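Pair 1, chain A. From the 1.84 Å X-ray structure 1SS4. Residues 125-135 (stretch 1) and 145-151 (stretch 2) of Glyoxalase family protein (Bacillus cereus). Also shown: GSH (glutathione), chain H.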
# COMPACT_ATOMS: atom_id res chain seq x y z
N VAL A 125 -1.33 -3.73 21.65
CA VAL A 125 -0.13 -3.56 22.45
C VAL A 125 0.30 -2.12 22.64
O VAL A 125 0.10 -1.27 21.77
CB VAL A 125 1.05 -4.33 21.79
CG1 VAL A 125 2.24 -4.36 22.71
CG2 VAL A 125 0.60 -5.74 21.43
N GLN A 126 0.90 -1.85 23.80
CA GLN A 126 1.38 -0.52 24.10
C GLN A 126 2.89 -0.48 23.91
O GLN A 126 3.62 -1.24 24.54
CB GLN A 126 1.05 -0.10 25.53
CG GLN A 126 1.43 1.33 25.82
CD GLN A 126 0.92 1.81 27.15
OE1 GLN A 126 -0.26 1.64 27.46
NE2 GLN A 126 1.79 2.42 27.93
N TYR A 127 3.35 0.41 23.04
CA TYR A 127 4.77 0.54 22.77
C TYR A 127 5.33 1.68 23.62
O TYR A 127 5.18 2.85 23.29
CB TYR A 127 5.00 0.85 21.29
CG TYR A 127 6.45 1.01 20.93
CD1 TYR A 127 7.27 -0.11 20.75
CD2 TYR A 127 7.02 2.27 20.79
CE1 TYR A 127 8.62 0.03 20.45
CE2 TYR A 127 8.36 2.42 20.48
CZ TYR A 127 9.15 1.30 20.32
OH TYR A 127 10.48 1.45 20.04
N GLU A 128 5.99 1.31 24.72
CA GLU A 128 6.57 2.30 25.63
C GLU A 128 5.49 3.27 26.08
O GLU A 128 4.43 2.85 26.53
CB GLU A 128 7.72 3.02 24.93
CG GLU A 128 8.79 2.07 24.42
CD GLU A 128 9.99 2.77 23.82
OE1 GLU A 128 10.94 2.07 23.40
OE2 GLU A 128 10.00 4.02 23.77
N ASN A 129 5.75 4.57 25.96
CA ASN A 129 4.77 5.58 26.35
C ASN A 129 4.33 6.45 25.18
O ASN A 129 3.86 7.57 25.38
CB ASN A 129 5.33 6.48 27.45
CG ASN A 129 5.24 5.85 28.82
OD1 ASN A 129 5.73 6.40 29.80
ND2 ASN A 129 4.59 4.69 28.89
N SER A 130 4.47 5.94 23.96
CA SER A 130 4.10 6.71 22.79
C SER A 130 2.95 6.17 21.94
O SER A 130 2.17 6.94 21.40
CB SER A 130 5.34 6.91 21.90
OG SER A 130 5.99 5.67 21.65
N TYR A 131 2.84 4.85 21.84
CA TYR A 131 1.81 4.24 21.02
C TYR A 131 1.12 3.04 21.62
O TYR A 131 1.61 2.41 22.54
CB TYR A 131 2.39 3.76 19.69
CG TYR A 131 2.72 4.81 18.67
CD1 TYR A 131 1.70 5.57 18.08
CD2 TYR A 131 4.03 5.04 18.28
CE1 TYR A 131 2.00 6.53 17.11
CE2 TYR A 131 4.34 6.00 17.31
CZ TYR A 131 3.31 6.74 16.73
OH TYR A 131 3.61 7.69 15.78
N ARG A 132 -0.03 2.74 21.05
CA ARG A 132 -0.82 1.56 21.39
C ARG A 132 -1.20 1.16 19.96
O ARG A 132 -1.62 2.02 19.18
CB ARG A 132 -2.06 1.92 22.21
CG ARG A 132 -1.79 2.07 23.72
CD ARG A 132 -3.09 2.16 24.51
NE ARG A 132 -3.83 0.90 24.49
CZ ARG A 132 -5.15 0.81 24.45
NH1 ARG A 132 -5.89 1.91 24.43
NH2 ARG A 132 -5.74 -0.38 24.41
N LEU A 133 -1.03 -0.10 19.62
CA LEU A 133 -1.36 -0.52 18.26
C LEU A 133 -1.71 -2.00 18.13
O LEU A 133 -1.46 -2.80 19.03
CB LEU A 133 -0.19 -0.21 17.32
CG LEU A 133 1.02 -1.14 17.44
CD1 LEU A 133 1.93 -0.94 16.24
CD2 LEU A 133 1.76 -0.87 18.75
N CYS A 134 -2.31 -2.34 16.99
CA CYS A 134 -2.70 -3.70 16.70
C CYS A 134 -2.83 -3.91 15.20
O CYS A 134 -2.78 -2.96 14.41
CB CYS A 134 -4.05 -4.02 17.35
SG CYS A 134 -5.42 -3.08 16.65
N TYR A 135 -2.99 -5.17 14.82
CA TYR A 135 -3.21 -5.57 13.43
C TYR A 135 -4.60 -6.15 13.42
O TYR A 135 -4.98 -6.89 14.33
CB TYR A 135 -2.23 -6.66 12.98
CG TYR A 135 -0.90 -6.17 12.46
CD1 TYR A 135 -0.03 -7.06 11.81
CD2 TYR A 135 -0.49 -4.85 12.62
CE1 TYR A 135 1.21 -6.64 11.34
CE2 TYR A 135 0.74 -4.42 12.16
CZ TYR A 135 1.58 -5.32 11.52
OH TYR A 135 2.82 -4.90 11.10
N GLY A 145 -3.34 -2.00 9.88
CA GLY A 145 -2.70 -1.70 11.13
C GLY A 145 -3.42 -0.49 11.71
O GLY A 145 -3.86 0.40 10.98
N LEU A 146 -3.57 -0.46 13.02
CA LEU A 146 -4.23 0.66 13.70
C LEU A 146 -3.34 1.10 14.84
O LEU A 146 -2.72 0.28 15.50
CB LEU A 146 -5.58 0.24 14.27
CG LEU A 146 -6.70 -0.22 13.36
CD1 LEU A 146 -7.88 -0.65 14.22
CD2 LEU A 146 -7.10 0.90 12.43
N ALA A 147 -3.26 2.41 15.06
CA ALA A 147 -2.47 2.94 16.16
C ALA A 147 -3.12 4.18 16.76
O ALA A 147 -3.82 4.92 16.06
CB ALA A 147 -1.08 3.30 15.70
N GLU A 148 -2.86 4.40 18.04
CA GLU A 148 -3.36 5.57 18.76
C GLU A 148 -2.16 6.19 19.48
O GLU A 148 -1.41 5.49 20.17
CB GLU A 148 -4.44 5.19 19.78
CG GLU A 148 -4.71 6.31 20.78
CD GLU A 148 -5.64 5.91 21.91
OE1 GLU A 148 -5.55 6.55 22.98
OE2 GLU A 148 -6.46 4.99 21.74
N GLU A 149 -1.99 7.49 19.31
CA GLU A 149 -0.90 8.23 19.93
C GLU A 149 -1.23 8.56 21.40
O GLU A 149 -2.36 8.93 21.72
CB GLU A 149 -0.67 9.53 19.16
CG GLU A 149 0.73 9.72 18.65
CD GLU A 149 0.75 10.14 17.19
OE1 GLU A 149 -0.05 11.03 16.82
OE2 GLU A 149 1.56 9.57 16.43
N LEU A 150 -0.23 8.43 22.28
CA LEU A 150 -0.41 8.69 23.71
C LEU A 150 0.25 10.01 24.12
O LEU A 150 1.36 10.31 23.70
CB LEU A 150 0.20 7.55 24.53
CG LEU A 150 -0.23 6.12 24.16
CD1 LEU A 150 0.52 5.12 25.02
CD2 LEU A 150 -1.73 5.97 24.34
N GLY A 151 -0.45 10.79 24.95
CA GLY A 151 0.09 12.06 25.40
C GLY A 151 -0.23 13.22 24.47
O GLY A 151 -0.87 14.19 24.90
N1 GSH H . 20.19 2.00 12.36
CA1 GSH H . 20.23 0.70 13.06
C1 GSH H . 19.80 -0.45 12.07
O11 GSH H . 18.95 -1.32 12.38
O12 GSH H . 20.36 -0.46 10.95
CB1 GSH H . 19.32 0.85 14.33
CG1 GSH H . 19.16 -0.37 15.32
CD1 GSH H . 18.21 -0.19 16.51
OE1 GSH H . 17.88 -1.18 17.20
N2 GSH H . 17.75 1.08 16.74
CA2 GSH H . 16.80 1.38 17.85
C2 GSH H . 15.36 0.77 17.56
O2 GSH H . 15.08 0.54 16.38
CB2 GSH H . 16.68 2.92 17.99
SG2 GSH H . 15.86 3.76 16.56
N3 GSH H . 14.56 0.54 18.64
CA3 GSH H . 13.19 -0.04 18.43
C3 GSH H . 12.19 0.93 17.76
O31 GSH H . 12.24 2.17 17.98
O32 GSH H . 11.36 0.40 17.00
O HOH W 1 -5.55 4.93 25.04
O HOH W 2 -7.98 3.55 23.32

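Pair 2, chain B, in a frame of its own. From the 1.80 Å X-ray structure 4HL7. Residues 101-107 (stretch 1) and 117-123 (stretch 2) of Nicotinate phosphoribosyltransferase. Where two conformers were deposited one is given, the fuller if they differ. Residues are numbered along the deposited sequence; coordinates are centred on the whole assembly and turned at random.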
# COMPACT_ATOMS: atom_id res chain seq x y z
N GLN B 101 14.77 -3.89 -18.30
CA GLN B 101 16.23 -3.90 -18.42
C GLN B 101 16.82 -2.48 -18.35
O GLN B 101 18.03 -2.34 -18.12
CB GLN B 101 16.70 -4.68 -19.68
CG GLN B 101 16.37 -3.97 -20.96
CD GLN B 101 14.93 -4.18 -21.46
OE1 GLN B 101 14.04 -4.60 -20.73
NE2 GLN B 101 14.72 -3.87 -22.72
N GLU B 102 15.98 -1.45 -18.52
CA GLU B 102 16.40 -0.07 -18.34
C GLU B 102 16.04 0.47 -16.95
O GLU B 102 16.65 1.41 -16.48
CB GLU B 102 15.74 0.85 -19.38
CG GLU B 102 16.35 0.79 -20.77
CD GLU B 102 17.86 0.95 -20.74
OE1 GLU B 102 18.57 0.02 -21.18
OE2 GLU B 102 18.34 1.99 -20.23
N GLN B 103 14.99 -0.08 -16.35
CA GLN B 103 14.37 0.55 -15.16
C GLN B 103 14.68 -0.16 -13.87
O GLN B 103 14.53 0.42 -12.79
CB GLN B 103 12.86 0.57 -15.35
CG GLN B 103 12.44 1.54 -16.45
CD GLN B 103 11.04 1.28 -17.01
OE1 GLN B 103 10.51 0.15 -16.99
NE2 GLN B 103 10.42 2.33 -17.51
N VAL B 104 15.06 -1.43 -13.95
CA VAL B 104 15.22 -2.20 -12.72
C VAL B 104 16.66 -2.70 -12.60
O VAL B 104 17.19 -3.27 -13.57
CB VAL B 104 14.20 -3.34 -12.65
CG1 VAL B 104 14.33 -4.17 -11.35
CG2 VAL B 104 12.80 -2.77 -12.80
N GLU B 105 17.28 -2.47 -11.44
CA GLU B 105 18.58 -3.11 -11.09
C GLU B 105 18.40 -3.91 -9.82
O GLU B 105 17.64 -3.51 -8.93
CB GLU B 105 19.64 -2.08 -10.76
CG GLU B 105 20.01 -1.14 -11.86
CD GLU B 105 21.30 -0.41 -11.55
OE1 GLU B 105 21.68 -0.28 -10.36
OE2 GLU B 105 21.94 0.05 -12.50
N MSE B 106 19.13 -5.00 -9.69
CA MSE B 106 19.07 -5.69 -8.41
C MSE B 106 20.34 -6.40 -8.16
O MSE B 106 21.10 -6.66 -9.09
CB MSE B 106 17.92 -6.66 -8.44
CG MSE B 106 18.04 -7.67 -9.58
SE MSE B 106 16.29 -8.60 -9.55
CE MSE B 106 15.42 -7.71 -11.08
N GLY B 107 20.60 -6.68 -6.89
CA GLY B 107 21.83 -7.39 -6.48
C GLY B 107 21.80 -7.73 -5.00
O GLY B 107 20.83 -7.42 -4.28
N LEU B 117 18.88 -8.60 -0.26
CA LEU B 117 18.58 -8.42 -1.66
C LEU B 117 18.11 -6.98 -1.87
O LEU B 117 17.09 -6.56 -1.26
CB LEU B 117 17.46 -9.38 -2.03
CG LEU B 117 17.15 -9.49 -3.51
CD1 LEU B 117 16.12 -10.60 -3.68
CD2 LEU B 117 16.61 -8.19 -4.00
N ARG B 118 18.77 -6.25 -2.75
CA ARG B 118 18.37 -4.87 -3.04
C ARG B 118 17.84 -4.75 -4.48
O ARG B 118 18.41 -5.32 -5.42
CB ARG B 118 19.51 -3.90 -2.79
CG ARG B 118 19.64 -3.54 -1.30
N ILE B 119 16.69 -4.08 -4.62
CA ILE B 119 16.16 -3.81 -5.95
C ILE B 119 15.97 -2.30 -6.06
O ILE B 119 15.34 -1.69 -5.19
CB ILE B 119 14.81 -4.54 -6.15
CG1 ILE B 119 15.01 -6.06 -6.03
CG2 ILE B 119 14.20 -4.21 -7.51
CD1 ILE B 119 13.67 -6.76 -5.91
N SER B 120 16.46 -1.71 -7.15
CA SER B 120 16.39 -0.24 -7.37
C SER B 120 15.60 -0.00 -8.66
O SER B 120 15.85 -0.67 -9.67
CB SER B 120 17.76 0.34 -7.58
OG SER B 120 18.61 0.13 -6.45
N ILE B 121 14.60 0.86 -8.60
CA ILE B 121 13.75 1.07 -9.79
C ILE B 121 13.87 2.55 -10.14
O ILE B 121 13.60 3.40 -9.29
CB ILE B 121 12.31 0.71 -9.46
CG1 ILE B 121 12.17 -0.78 -9.08
CG2 ILE B 121 11.38 0.98 -10.64
CD1 ILE B 121 10.78 -1.07 -8.54
N ARG B 122 14.26 2.85 -11.39
CA ARG B 122 14.53 4.23 -11.81
C ARG B 122 13.86 4.53 -13.16
O ARG B 122 13.97 3.71 -14.07
CB ARG B 122 16.05 4.42 -12.10
CG ARG B 122 17.00 4.23 -10.91
CD ARG B 122 18.42 4.55 -11.35
NE ARG B 122 19.41 4.68 -10.25
CZ ARG B 122 19.84 3.68 -9.49
NH1 ARG B 122 19.34 2.46 -9.64
NH2 ARG B 122 20.76 3.90 -8.54
N GLY B 123 13.28 5.73 -13.31
CA GLY B 123 12.71 6.13 -14.62
C GLY B 123 11.75 7.25 -14.40
O GLY B 123 11.74 7.90 -13.33
O HOH W 3 15.31 4.29 -16.45

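Two antiparallel strand pairs with a common backbone. In pair 1 strand 131-135 runs beside strand 145-149 at 168°, with axes 4.7 Å apart at closest; in pair 2 strand 104-107 lies against the strand that includes residues 117-121 at 167° and 4.6 Å. Fourteen central residues superpose with an RMSD of 0.9 Å, and the fit carries the hydrogen-bond ladder with it. Arg132(A) and Glu148(A) form a hydrogen-bonded pair (Glu148(A) N to Arg132(A) O 2.9 Å, Arg132(A) N to Glu148(A) O 3.2 Å), as do the matching Glu105(B) and Ser120(B) (Ser120(B) N to Glu105(B) O 2.8 Å, Glu105(B) N to Ser120(B) O 2.9 Å). Cys134(A) with Leu146(A) corresponds to Gly107(B) with Arg118(B), again bonded in both directions. A further bond enters from the residue before the first strand: Leu150(A) N to Ser130(A) O, 3.0 Å, and Arg122(B) N to Gln103(B) O, 2.8 Å. The lead-in differs, because Ser130(A) belongs to a turn after strand 125-127, whereas Gln103(B) ends a helix.

On the face carrying Tyr131(A), Leu133(A), Ala147(A) and Glu149(A), a small residue borders two larger ones: Ala147(A) CB lies 4.0 Å from Leu133(A) CB and 4.3 Å from Tyr131(A) CD1. The tyrosine reaches on across the strands, its OH 2.9 Å from Glu149(A) OE2. Pair 2 fills the same positions with aliphatic bulk and selenomethionine. Ile119(B), matching Ala147(A), packs CG1 at 3.8 Å from Met106(B) CB and CG2 at 3.8 Å from Val104(B) CG1, while Ile121(B), in the place of Glu149(A), brings CG1 to 4.3 Å from Val104(B) CG2. A polar reach in pair 1 is thus replaced by branched side chains in contact.

The face of Arg132(A) and Glu148(A), matched by Glu105(B) and Ser120(B), carries charge in both pairs, placed differently. In pair 1 the charges belong to one cross-strand pair: Arg132(A) NH1 is 4.1 Å from Glu148(A) OE2, beyond a salt bridge, and, as in pair 2, the oxygen lies well out of the guanidinium plane. One water links the side chains, accepting from Arg132(A) NH1 at 3.1 Å and donating to Glu148(A) OE1 at 2.6 Å; a second accepts only a weak bond from Arg132(A) NH1 at 2.9 Å and lies 2.6 Å from Glu148(A) OE2. In pair 2 Glu105(B) replaces the arginine and Ser120(B) the glutamate, and the acid meets Arg122(B) diagonally in a long salt bridge, Glu105(B) OE1 to Arg122(B) NH1 3.7 Å, with no N-H aimed at the oxygen. Leu150(A), matching Arg122(B), makes an apolar approach instead, CD2 to Arg132(A) CG 3.9 Å. Farther along, Cys134(A) SG touches Leu146(A) CB at 4.1 Å, where Gly107(B) offers no side chain to Arg118(B).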